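Local coordinates for protein N-alpha-acetyltransferase (Sulfolobus solfataricus P2, PDB 4R3L) that transfers the acetyl group of acetyl-CoA to the free alpha-amino group at protein N termini, acting on serine, alanine and methionine with a preference for serine, at residues A[11-15]-A[101-107]; A[49-54]-A[65-70]; A[126-130]-A[150-156]. All coordinates share one frame. Residues are numbered along the deposited sequence.

Contact 1: A[11-15]-A[101-107]; sequences DFTLR and KGIATTL. With COA (coenzyme A), chain C.
The extended segment 11-15, which leads into the edge strand 13-16, runs beside the first turn of helix 103-119. Its register pairs Phe12 with Ile103 (CA-CA 7.8 Å) and Leu14 with Leu107 (CA-CA 7.4 Å). CA-to-CB bonds alternate, Phe12 and Leu14 toward the helix, Thr13 and Arg15 away.

With chi1 at p, the Phe12 ring lays one face on Ile103, whose CG1 sits 3.5 Å from the ring centroid in a CH-pi contact. Thr106 OG1 meets the ring edge, 3.4 Å from Phe12 CE1. Leu14, in the mt rotamer, places CD2 3.9 Å from Leu107 CD2 and CD1 3.4 Å from Thr106 O.

Between the segments there are no hydrogen bonds; Thr13 and Arg15 pair with Ile57 and Val55. Gly102, with positive phi, is the N-cap: Thr106 N bonds Gly102 O at 3.0 Å, and Thr106 OG1 bonds Ile103 O at 3.0 Å.

The coenzyme A pyrophosphate takes the backbone amides: Gly102 N to O1A 2.8 Å, Ala104 N to O5A 3.0 Å, Thr105 N to O2A 2.9 Å. Thr105 OG1 donates a hydrogen bond to O2A at 2.8 Å. This is the pyrophosphate-binding loop and helix N terminus of the GNAT fold.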
# COMPACT_ATOMS: atom_id res chain seq x y z
N ASP A 11 -3.83 22.07 2.57
CA ASP A 11 -2.75 21.45 1.80
C ASP A 11 -2.00 20.40 2.61
O ASP A 11 -1.86 20.51 3.83
CB ASP A 11 -1.77 22.51 1.32
CG ASP A 11 -2.24 23.21 0.06
OD1 ASP A 11 -3.45 23.10 -0.25
OD2 ASP A 11 -1.42 23.86 -0.62
N PHE A 12 -1.51 19.38 1.91
CA PHE A 12 -0.67 18.35 2.52
C PHE A 12 0.67 18.28 1.82
O PHE A 12 0.84 18.81 0.72
CB PHE A 12 -1.36 16.99 2.47
CG PHE A 12 -1.53 16.43 1.08
CD1 PHE A 12 -0.57 15.59 0.53
CD2 PHE A 12 -2.66 16.73 0.34
CE1 PHE A 12 -0.73 15.07 -0.76
CE2 PHE A 12 -2.83 16.21 -0.94
CZ PHE A 12 -1.86 15.38 -1.49
N THR A 13 1.63 17.64 2.47
CA THR A 13 2.92 17.35 1.87
C THR A 13 3.18 15.85 2.06
O THR A 13 2.53 15.22 2.87
CB THR A 13 4.05 18.16 2.49
OG1 THR A 13 4.11 17.90 3.90
CG2 THR A 13 3.81 19.66 2.30
N LEU A 14 4.13 15.31 1.32
CA LEU A 14 4.56 13.92 1.52
C LEU A 14 6.00 13.91 1.92
O LEU A 14 6.77 14.75 1.47
CB LEU A 14 4.41 13.08 0.25
CG LEU A 14 3.06 12.98 -0.44
CD1 LEU A 14 3.14 11.97 -1.61
CD2 LEU A 14 1.99 12.58 0.53
N ARG A 15 6.38 12.93 2.74
CA ARG A 15 7.78 12.64 2.95
C ARG A 15 7.94 11.17 3.34
O ARG A 15 6.96 10.47 3.64
CB ARG A 15 8.37 13.55 4.04
CG ARG A 15 7.67 13.44 5.37
CD ARG A 15 8.47 14.14 6.45
NE ARG A 15 7.77 14.15 7.73
CZ ARG A 15 7.67 13.08 8.52
NH1 ARG A 15 8.21 11.92 8.14
NH2 ARG A 15 7.02 13.16 9.67
N LYS A 101 -8.73 14.28 -1.56
CA LYS A 101 -7.81 15.38 -1.84
C LYS A 101 -6.65 14.93 -2.73
O LYS A 101 -5.79 15.75 -3.09
CB LYS A 101 -7.29 15.98 -0.54
CG LYS A 101 -8.40 16.54 0.35
CD LYS A 101 -7.89 16.83 1.75
CE LYS A 101 -6.74 17.84 1.77
NZ LYS A 101 -7.19 19.26 1.63
N GLY A 102 -6.62 13.65 -3.08
CA GLY A 102 -5.52 13.10 -3.86
C GLY A 102 -4.39 12.50 -3.02
O GLY A 102 -3.34 12.17 -3.56
N ILE A 103 -4.59 12.39 -1.71
CA ILE A 103 -3.52 11.90 -0.85
C ILE A 103 -3.14 10.46 -1.20
O ILE A 103 -1.95 10.15 -1.36
CB ILE A 103 -3.89 11.98 0.64
CG1 ILE A 103 -3.90 13.45 1.09
CG2 ILE A 103 -2.88 11.18 1.49
CD1 ILE A 103 -4.41 13.69 2.49
N ALA A 104 -4.13 9.58 -1.33
CA ALA A 104 -3.80 8.18 -1.61
C ALA A 104 -3.14 8.07 -2.98
O ALA A 104 -2.21 7.30 -3.18
CB ALA A 104 -5.03 7.30 -1.54
N THR A 105 -3.63 8.86 -3.93
CA THR A 105 -3.03 8.84 -5.26
C THR A 105 -1.57 9.24 -5.20
O THR A 105 -0.74 8.61 -5.85
CB THR A 105 -3.78 9.78 -6.24
OG1 THR A 105 -5.10 9.27 -6.44
CG2 THR A 105 -3.06 9.83 -7.57
N THR A 106 -1.24 10.27 -4.43
CA THR A 106 0.14 10.70 -4.41
C THR A 106 1.01 9.76 -3.57
O THR A 106 2.17 9.56 -3.88
CB THR A 106 0.28 12.15 -3.89
OG1 THR A 106 -0.22 12.23 -2.55
CG2 THR A 106 -0.51 13.10 -4.80
N LEU A 107 0.43 9.18 -2.51
CA LEU A 107 1.18 8.17 -1.75
C LEU A 107 1.58 7.00 -2.66
O LEU A 107 2.73 6.53 -2.64
CB LEU A 107 0.36 7.65 -0.55
CG LEU A 107 0.24 8.60 0.65
CD1 LEU A 107 -0.81 8.11 1.64
CD2 LEU A 107 1.59 8.77 1.35
N1A COA C . -15.91 6.78 -4.04
C2A COA C . -15.63 6.74 -5.35
N3A COA C . -14.38 6.95 -5.79
C4A COA C . -13.37 7.22 -4.91
C5A COA C . -13.63 7.27 -3.55
C6A COA C . -14.95 7.04 -3.12
N6A COA C . -15.27 7.08 -1.69
N7A COA C . -12.43 7.55 -2.91
C8A COA C . -11.47 7.67 -3.86
N9A COA C . -12.02 7.46 -5.07
C1B COA C . -11.33 7.52 -6.38
C2B COA C . -11.77 8.72 -7.12
O2B COA C . -11.69 8.51 -8.48
C3B COA C . -10.77 9.70 -6.76
O3B COA C . -10.79 10.72 -7.67
P3B COA C . -11.60 12.03 -7.35
O7A COA C . -11.15 13.16 -8.28
O8A COA C . -11.35 12.43 -5.95
O9A COA C . -13.06 11.77 -7.54
C4B COA C . -9.54 8.89 -6.83
O4B COA C . -9.91 7.66 -6.25
C5B COA C . -8.45 9.47 -6.03
O5B COA C . -8.66 9.36 -4.65
P1A COA C . -7.73 9.97 -3.53
O1A COA C . -8.22 11.32 -3.08
O2A COA C . -6.34 10.01 -4.02
O3A COA C . -7.93 8.93 -2.34
P2A COA C . -8.02 9.27 -0.80
O4A COA C . -9.38 9.83 -0.43
O5A COA C . -6.91 10.17 -0.40
O6A COA C . -7.84 7.88 -0.02
CBP COA C . -8.44 5.56 0.45
CCP COA C . -8.36 6.73 -0.57
CDP COA C . -9.11 4.38 -0.20
CEP COA C . -7.01 5.21 0.86
CAP COA C . -9.24 6.10 1.62
OAP COA C . -10.64 6.18 1.35
C9P COA C . -9.11 5.29 2.90
O9P COA C . -8.15 5.50 3.69
N8P COA C . -10.09 4.30 3.28
C7P COA C . -10.00 3.50 4.50
C6P COA C . -8.74 2.59 4.55
C5P COA C . -8.60 1.72 3.31
O5P COA C . -9.60 1.08 2.91
N4P COA C . -7.32 1.65 2.60
C3P COA C . -7.19 0.82 1.41
C2P COA C . -7.26 -0.69 1.58
S1P COA C . -6.70 -1.70 0.25

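Contact 2: A[49-54]-A[65-70]; sequences YGLAFF and YIMPRI
Tyr49 spreads its ring over strand 61-72: Arg69 CA lies 4.0 Å from the ring centroid in a CH-pi contact, and Tyr49 CD1 is 3.7 Å from Ile70 CG1. From Gly50 to Ala52 the backbone makes a 3-10 turn, with Ala52 N bonded to Tyr49 O (3.1 Å) and Phe53 N to Gly50 O (3.1 Å). Ala52 CB packs 3.7 Å from Pro68 CG. The turn leads from helix 39-49 into strand 54-58, which forms an antiparallel hairpin with 61-72 in the central GNAT-fold sheet. Phe53 (chi1 t) lays a ring face over Met67 CB, 4.0 Å from the centroid; Met67 SD, 4.7 Å from that centroid, makes an oblique Met-aromatic contact. Phe53 CB touches Pro68 CD at 3.7 Å. Pairing starts at Phe54, a hydrogen-bonded antiparallel pair with Ile66 (CA-CA 5.5 Å): Phe54 N donates to Ile66 O at 3.3 Å and Ile66 N to Phe54 O at 3.0 Å. Their CB atoms share a sheet face, Phe54 CB 4.0 Å from Ile66 CG2.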
# COMPACT_ATOMS: atom_id res chain seq x y z
N TYR A 49 12.27 -1.52 4.01
CA TYR A 49 11.76 -0.99 2.73
C TYR A 49 11.41 0.48 2.83
O TYR A 49 10.49 0.97 2.16
CB TYR A 49 10.51 -1.76 2.28
CG TYR A 49 10.53 -3.25 2.57
CD1 TYR A 49 11.36 -4.10 1.87
CD2 TYR A 49 9.70 -3.80 3.55
CE1 TYR A 49 11.39 -5.46 2.13
CE2 TYR A 49 9.72 -5.17 3.81
CZ TYR A 49 10.56 -5.99 3.09
OH TYR A 49 10.59 -7.35 3.34
N GLY A 50 12.16 1.19 3.66
CA GLY A 50 11.83 2.55 4.04
C GLY A 50 11.78 3.56 2.90
O GLY A 50 11.07 4.54 3.00
N LEU A 51 12.53 3.32 1.84
CA LEU A 51 12.57 4.28 0.74
C LEU A 51 11.23 4.39 0.02
O LEU A 51 10.94 5.41 -0.63
CB LEU A 51 13.67 3.91 -0.26
CG LEU A 51 15.07 4.02 0.37
CD1 LEU A 51 16.12 3.51 -0.58
CD2 LEU A 51 15.33 5.47 0.74
N ALA A 52 10.41 3.35 0.16
CA ALA A 52 9.09 3.34 -0.49
C ALA A 52 7.94 3.51 0.51
O ALA A 52 6.75 3.38 0.14
CB ALA A 52 8.92 2.04 -1.32
N PHE A 53 8.28 3.84 1.76
CA PHE A 53 7.33 3.99 2.87
C PHE A 53 7.12 5.49 3.07
O PHE A 53 8.00 6.21 3.55
CB PHE A 53 7.92 3.35 4.16
CG PHE A 53 6.92 3.06 5.27
CD1 PHE A 53 7.13 1.93 6.10
CD2 PHE A 53 5.79 3.83 5.47
CE1 PHE A 53 6.24 1.64 7.12
CE2 PHE A 53 4.89 3.52 6.50
CZ PHE A 53 5.13 2.42 7.32
N PHE A 54 5.95 5.99 2.68
CA PHE A 54 5.71 7.42 2.77
C PHE A 54 4.58 7.76 3.74
O PHE A 54 3.69 6.96 3.99
CB PHE A 54 5.38 7.98 1.39
CG PHE A 54 6.55 8.02 0.45
CD1 PHE A 54 7.34 9.17 0.36
CD2 PHE A 54 6.86 6.95 -0.36
CE1 PHE A 54 8.42 9.22 -0.52
CE2 PHE A 54 7.95 6.99 -1.23
CZ PHE A 54 8.73 8.13 -1.31
N TYR A 65 -0.71 7.18 5.18
CA TYR A 65 0.56 6.51 4.98
C TYR A 65 0.42 5.42 3.95
O TYR A 65 -0.69 4.97 3.66
CB TYR A 65 1.08 5.92 6.31
CG TYR A 65 0.27 4.74 6.77
CD1 TYR A 65 0.62 3.45 6.40
CD2 TYR A 65 -0.87 4.92 7.55
CE1 TYR A 65 -0.14 2.36 6.81
CE2 TYR A 65 -1.64 3.84 7.95
CZ TYR A 65 -1.28 2.57 7.57
OH TYR A 65 -2.03 1.48 7.98
N ILE A 66 1.55 4.97 3.43
CA ILE A 66 1.59 3.77 2.61
C ILE A 66 2.79 2.94 3.03
O ILE A 66 3.91 3.44 3.08
CB ILE A 66 1.65 4.10 1.10
CG1 ILE A 66 1.64 2.80 0.27
CG2 ILE A 66 2.87 4.97 0.75
CD1 ILE A 66 1.49 3.05 -1.24
N MET A 67 2.53 1.67 3.35
CA MET A 67 3.58 0.77 3.81
C MET A 67 3.81 -0.32 2.78
O MET A 67 2.90 -1.08 2.48
CB MET A 67 3.19 0.15 5.16
CG MET A 67 4.12 -0.94 5.62
SD MET A 67 3.86 -1.35 7.38
CE MET A 67 2.17 -1.95 7.34
N PRO A 68 5.04 -0.41 2.24
CA PRO A 68 5.38 -1.33 1.17
C PRO A 68 6.10 -2.58 1.66
O PRO A 68 6.60 -2.61 2.79
CB PRO A 68 6.32 -0.49 0.31
CG PRO A 68 7.15 0.21 1.36
CD PRO A 68 6.17 0.51 2.51
N ARG A 69 6.17 -3.58 0.78
CA ARG A 69 7.05 -4.73 0.97
C ARG A 69 7.68 -5.02 -0.38
O ARG A 69 6.99 -4.98 -1.40
CB ARG A 69 6.27 -5.94 1.49
CG ARG A 69 7.11 -7.17 1.75
CD ARG A 69 6.21 -8.39 1.77
NE ARG A 69 6.76 -9.46 2.58
CZ ARG A 69 6.25 -10.69 2.60
NH1 ARG A 69 5.20 -10.98 1.84
NH2 ARG A 69 6.79 -11.62 3.38
N ILE A 70 8.98 -5.29 -0.40
CA ILE A 70 9.66 -5.57 -1.66
C ILE A 70 9.95 -7.07 -1.75
O ILE A 70 10.45 -7.67 -0.79
CB ILE A 70 10.97 -4.78 -1.79
CG1 ILE A 70 10.69 -3.27 -1.71
CG2 ILE A 70 11.66 -5.15 -3.10
CD1 ILE A 70 9.77 -2.78 -2.82

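Contact 3: A[126-130]-A[150-156]; sequences LEVRV and LKGYYAD
Tyr154 buries the most surface here, against the end of strand 123-129. Its CA is 7.8 Å from Arg129 CA, and with chi1 at m its ring reaches back to the strand, putting OH 3.3 Å from Val128 C. Arg129 (chi1 m, then t, t) runs along one face of that ring. Its CG stands 3.6 Å from the Tyr154 centroid in a CH-pi contact, and the guanidinium lies flat on the ring, centres 4.3 Å apart and planes at 24°, an off-centre cation-pi stack. Arg129 NH1 forms a salt bridge with Asp156 OD1 at 3.1 Å, with a weak bond to Asp156 OD2 at 3.2 Å; Glu158 is another salt-bridge partner. The loop between strands 145-150 and 160-166 thus lies beside the substrate site of this GNAT enzyme, where Tyr154 binds substrate and the bound peptide packs on Tyr153 and Tyr154. A type II turn from Leu150 to Tyr153, with Gly152 at positive phi, brings Tyr153 over Glu127. Glu127 CG is 4.0 Å from the Tyr153 centroid, over its face, and 3.6 Å from Leu150 CD1. Glu127, a zinc-binding residue, hydrogen-bonds through OE1 to His88, also zinc-binding, in this model without the metal.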
# COMPACT_ATOMS: atom_id res chain seq x y z
N LEU A 126 -1.32 -5.44 -4.85
CA LEU A 126 -1.93 -5.30 -3.55
C LEU A 126 -3.16 -6.18 -3.50
O LEU A 126 -3.61 -6.69 -4.52
CB LEU A 126 -2.31 -3.84 -3.29
CG LEU A 126 -3.21 -3.21 -4.36
CD1 LEU A 126 -4.72 -3.47 -4.13
CD2 LEU A 126 -2.95 -1.72 -4.49
N GLU A 127 -3.71 -6.32 -2.30
CA GLU A 127 -4.98 -7.00 -2.11
C GLU A 127 -6.03 -5.99 -1.64
O GLU A 127 -5.71 -5.10 -0.86
CB GLU A 127 -4.83 -8.14 -1.09
CG GLU A 127 -4.10 -9.37 -1.61
CD GLU A 127 -2.59 -9.26 -1.53
OE1 GLU A 127 -2.07 -8.50 -0.70
OE2 GLU A 127 -1.91 -9.97 -2.32
N VAL A 128 -7.27 -6.10 -2.11
CA VAL A 128 -8.31 -5.19 -1.60
C VAL A 128 -9.64 -5.94 -1.40
O VAL A 128 -10.00 -6.75 -2.24
CB VAL A 128 -8.49 -3.98 -2.54
CG1 VAL A 128 -8.82 -4.43 -3.95
CG2 VAL A 128 -9.55 -3.02 -2.01
N ARG A 129 -10.34 -5.68 -0.30
CA ARG A 129 -11.66 -6.30 -0.07
C ARG A 129 -12.59 -6.01 -1.25
O ARG A 129 -12.65 -4.89 -1.72
CB ARG A 129 -12.30 -5.79 1.22
CG ARG A 129 -11.69 -6.32 2.49
CD ARG A 129 -12.46 -5.87 3.73
NE ARG A 129 -11.82 -6.32 4.97
CZ ARG A 129 -12.17 -7.41 5.65
NH1 ARG A 129 -13.18 -8.16 5.21
NH2 ARG A 129 -11.53 -7.74 6.77
N VAL A 130 -13.31 -7.02 -1.72
CA VAL A 130 -14.22 -6.82 -2.85
C VAL A 130 -15.33 -5.79 -2.55
O VAL A 130 -15.95 -5.26 -3.46
CB VAL A 130 -14.87 -8.15 -3.28
CG1 VAL A 130 -13.80 -9.11 -3.78
CG2 VAL A 130 -15.65 -8.78 -2.12
N LEU A 150 -8.34 -13.72 -4.67
CA LEU A 150 -7.92 -14.53 -3.54
C LEU A 150 -9.14 -14.88 -2.70
O LEU A 150 -9.65 -14.07 -1.93
CB LEU A 150 -6.87 -13.79 -2.72
CG LEU A 150 -5.67 -13.29 -3.53
CD1 LEU A 150 -4.56 -12.83 -2.60
CD2 LEU A 150 -5.15 -14.37 -4.48
N LYS A 151 -9.63 -16.11 -2.86
CA LYS A 151 -10.84 -16.51 -2.15
C LYS A 151 -10.59 -16.66 -0.64
O LYS A 151 -9.59 -17.26 -0.22
CB LYS A 151 -11.37 -17.82 -2.74
CG LYS A 151 -11.70 -17.70 -4.23
CD LYS A 151 -11.46 -19.01 -4.97
CE LYS A 151 -11.87 -18.90 -6.43
NZ LYS A 151 -11.18 -17.77 -7.11
N GLY A 152 -11.48 -16.06 0.15
CA GLY A 152 -11.41 -16.12 1.60
C GLY A 152 -10.13 -15.52 2.15
O GLY A 152 -9.61 -15.98 3.16
N TYR A 153 -9.62 -14.49 1.48
CA TYR A 153 -8.37 -13.87 1.88
C TYR A 153 -8.44 -13.23 3.28
O TYR A 153 -7.47 -13.26 4.02
CB TYR A 153 -7.95 -12.81 0.85
CG TYR A 153 -6.57 -12.23 1.11
CD1 TYR A 153 -5.44 -12.99 0.86
CD2 TYR A 153 -6.42 -10.95 1.61
CE1 TYR A 153 -4.17 -12.48 1.11
CE2 TYR A 153 -5.16 -10.43 1.86
CZ TYR A 153 -4.04 -11.20 1.61
OH TYR A 153 -2.79 -10.69 1.85
N TYR A 154 -9.58 -12.65 3.64
CA TYR A 154 -9.65 -11.94 4.93
C TYR A 154 -10.17 -12.84 6.03
O TYR A 154 -10.80 -13.86 5.76
CB TYR A 154 -10.50 -10.67 4.78
CG TYR A 154 -9.82 -9.71 3.83
CD1 TYR A 154 -8.81 -8.85 4.27
CD2 TYR A 154 -10.12 -9.73 2.48
CE1 TYR A 154 -8.16 -8.00 3.39
CE2 TYR A 154 -9.48 -8.89 1.60
CZ TYR A 154 -8.50 -8.03 2.05
OH TYR A 154 -7.88 -7.21 1.13
N ALA A 155 -9.86 -12.48 7.28
CA ALA A 155 -10.15 -13.34 8.42
C ALA A 155 -11.64 -13.72 8.49
O ALA A 155 -11.98 -14.85 8.84
CB ALA A 155 -9.71 -12.67 9.71
N ASP A 156 -12.51 -12.78 8.14
CA ASP A 156 -13.94 -13.04 8.18
C ASP A 156 -14.44 -13.83 6.97
O ASP A 156 -15.63 -14.07 6.83
CB ASP A 156 -14.72 -11.72 8.29
CG ASP A 156 -14.51 -10.80 7.09
OD1 ASP A 156 -13.61 -11.05 6.26
OD2 ASP A 156 -15.26 -9.80 6.99
O HOH W 1 -11.56 -9.71 8.48

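Starting at the N terminus, segment 11-15 waits for 86 residues until contact 1 brings helix 103-119 against it, closing a long loop that holds the whole of contact 2. Within that loop, contact 2 closes after a short excursion through the hairpin of strands 54-58 and 61-72. The two touch: Leu107 packs on Ile66 and Tyr65, and Arg15 on Phe54. Contact 3 opens only after contact 1 has closed, on strand 123-129, which follows helix 103-119, and it returns at the loop before strand 160-166. It touches neither of the others and lies across the chain's centre from both. All three reach one mixed sheet, with contact 1 at its 13-16 edge.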